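Local coordinates for RmpA (Streptococcus mutans, PDB 3BJV), which probably serves as the IIA component of an ascorbate-specific phosphotransferase system, relaying a phosphoryl group for substrate phosphorylation coupled to uptake, at residues T31-S36 with A102-S107. Numbering follows the deposited sequence.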
loop_
_atom_site.group_PDB
_atom_site.type_symbol
_atom_site.label_atom_id
_atom_site.label_comp_id
_atom_site.label_asym_id
_atom_site.label_seq_id
_atom_site.Cartn_x
_atom_site.Cartn_y
_atom_site.Cartn_z
ATOM N N THR A 31 -18.008 -12.163 3.255
ATOM C CA THR A 31 -18.751 -13.370 3.474
ATOM C C THR A 31 -18.044 -14.571 2.863
ATOM O O THR A 31 -17.882 -15.573 3.518
ATOM C CB THR A 31 -20.163 -13.200 2.912
ATOM O OG1 THR A 31 -20.984 -12.663 3.945
ATOM C CG2 THR A 31 -20.721 -14.558 2.451
ATOM N N PRO A 32 -17.608 -14.481 1.598
ATOM C CA PRO A 32 -16.885 -15.661 1.075
ATOM C C PRO A 32 -15.721 -16.170 1.939
ATOM O O PRO A 32 -15.504 -17.379 1.984
ATOM C CB PRO A 32 -16.429 -15.219 -0.332
ATOM C CG PRO A 32 -17.329 -14.087 -0.699
ATOM C CD PRO A 32 -17.768 -13.416 0.587
ATOM N N LEU A 33 -15.010 -15.256 2.609
ATOM C CA LEU A 33 -13.888 -15.542 3.504
ATOM C C LEU A 33 -14.270 -16.038 4.918
ATOM O O LEU A 33 -13.499 -16.751 5.570
ATOM C CB LEU A 33 -13.047 -14.275 3.691
ATOM C CG LEU A 33 -12.475 -13.670 2.432
ATOM C CD1 LEU A 33 -11.625 -12.422 2.780
ATOM C CD2 LEU A 33 -11.684 -14.751 1.708
ATOM N N ILE A 34 -15.419 -15.606 5.418
ATOM C CA ILE A 34 -16.019 -16.261 6.563
ATOM C C ILE A 34 -16.377 -17.740 6.182
ATOM O O ILE A 34 -16.033 -18.663 6.914
ATOM C CB ILE A 34 -17.268 -15.552 7.014
ATOM C CG1 ILE A 34 -16.933 -14.158 7.528
ATOM C CG2 ILE A 34 -17.911 -16.357 8.055
ATOM C CD1 ILE A 34 -18.115 -13.194 7.431
ATOM N N GLU A 35 -17.045 -17.962 5.049
ATOM C CA GLU A 35 -17.383 -19.327 4.677
ATOM C C GLU A 35 -16.158 -20.248 4.539
ATOM O O GLU A 35 -16.161 -21.371 5.009
ATOM C CB GLU A 35 -18.236 -19.346 3.426
ATOM C CG GLU A 35 -19.569 -18.670 3.617
ATOM C CD GLU A 35 -20.190 -18.224 2.304
ATOM O OE1 GLU A 35 -19.592 -18.412 1.213
ATOM O OE2 GLU A 35 -21.315 -17.684 2.360
ATOM N N SER A 36 -15.081 -19.771 3.934
ATOM C CA SER A 36 -13.910 -20.603 3.877
ATOM C C SER A 36 -13.159 -20.745 5.175
ATOM O O SER A 36 -12.291 -21.597 5.242
ATOM C CB SER A 36 -12.971 -20.135 2.770
ATOM O OG SER A 36 -12.436 -18.887 3.082
ATOM N N ALA A 102 -11.694 -7.665 -0.989
ATOM C CA ALA A 102 -11.451 -7.792 0.444
ATOM C C ALA A 102 -10.156 -8.526 0.691
ATOM O O ALA A 102 -9.769 -9.427 -0.036
ATOM C CB ALA A 102 -12.546 -8.496 1.105
ATOM N N LEU A 103 -9.506 -8.144 1.760
ATOM C CA LEU A 103 -8.155 -8.515 1.989
ATOM C C LEU A 103 -8.137 -9.068 3.393
ATOM O O LEU A 103 -8.605 -8.370 4.320
ATOM C CB LEU A 103 -7.338 -7.200 1.920
ATOM C CG LEU A 103 -5.898 -7.028 2.430
ATOM C CD1 LEU A 103 -5.081 -8.346 2.199
ATOM C CD2 LEU A 103 -5.279 -5.859 1.655
ATOM N N ALA A 104 -7.598 -10.276 3.578
ATOM C CA ALA A 104 -7.199 -10.733 4.923
ATOM C C ALA A 104 -5.705 -11.013 5.031
ATOM O O ALA A 104 -5.228 -11.994 4.418
ATOM C CB ALA A 104 -7.993 -11.976 5.344
ATOM N N ALA A 105 -4.993 -10.200 5.822
ATOM C CA ALA A 105 -3.547 -10.332 6.038
ATOM C C ALA A 105 -3.200 -10.675 7.488
ATOM O O ALA A 105 -3.738 -10.079 8.420
ATOM C CB ALA A 105 -2.790 -9.027 5.616
ATOM N N THR A 106 -2.279 -11.601 7.689
ATOM C CA THR A 106 -1.944 -12.022 9.059
ATOM C C THR A 106 -0.978 -11.064 9.800
ATOM O O THR A 106 -0.740 -11.212 11.014
ATOM C CB THR A 106 -1.414 -13.456 9.097
ATOM O OG1 THR A 106 -0.352 -13.592 8.137
ATOM C CG2 THR A 106 -2.558 -14.469 8.822
ATOM N N SER A 107 -0.456 -10.072 9.082
ATOM C CA SER A 107 0.427 -9.057 9.660
ATOM C C SER A 107 0.487 -7.861 8.718
ATOM O O SER A 107 0.265 -8.022 7.503
ATOM C CB SER A 107 1.827 -9.608 9.859
ATOM O OG SER A 107 2.531 -9.613 8.633
#
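Leu-33 on the last turns of helix 22-36 faces Ala-102 and Ala-104 at the end of strand 96-104. The backbones stay well separated: CA of Leu-33 and CA of Ala-104 are 8.4 Å apart, and no hydrogen bond joins the segments. The helix is kinked at Pro-32 and Leu-33, whose backbone N atoms lack bonds to the turn before; the proline N has no hydrogen. Past the kink, Glu-35 N and Ser-36 N hydrogen-bond to Thr-31 O (3.0 Å) and Pro-32 O (3.1 Å), respectively.

A single branch makes the contact. Leu-33 extends its side chain, with CD1 anti to CA (chi2 -179°), and this methyl reaches toward both alanine methyls. CD1 of Leu-33 lies 4.4 Å from CB of Ala-102 and 4.5 Å from CB of Ala-104. The packing is apolar, buried and light. Leu-33 and Ala-104 also touch Val-39, in the loop after the helix.

Leu-103, between the two alanines, directs its side chain to the other face, against His-111, Ala-115 and Ile-119 of helix 108-123. Ser-107 OG caps that helix at Ile-110 N. Alternate strand residues face helices on the two sides of the sheet, the pattern of the three-layer alpha/beta sandwich of this EIIA family.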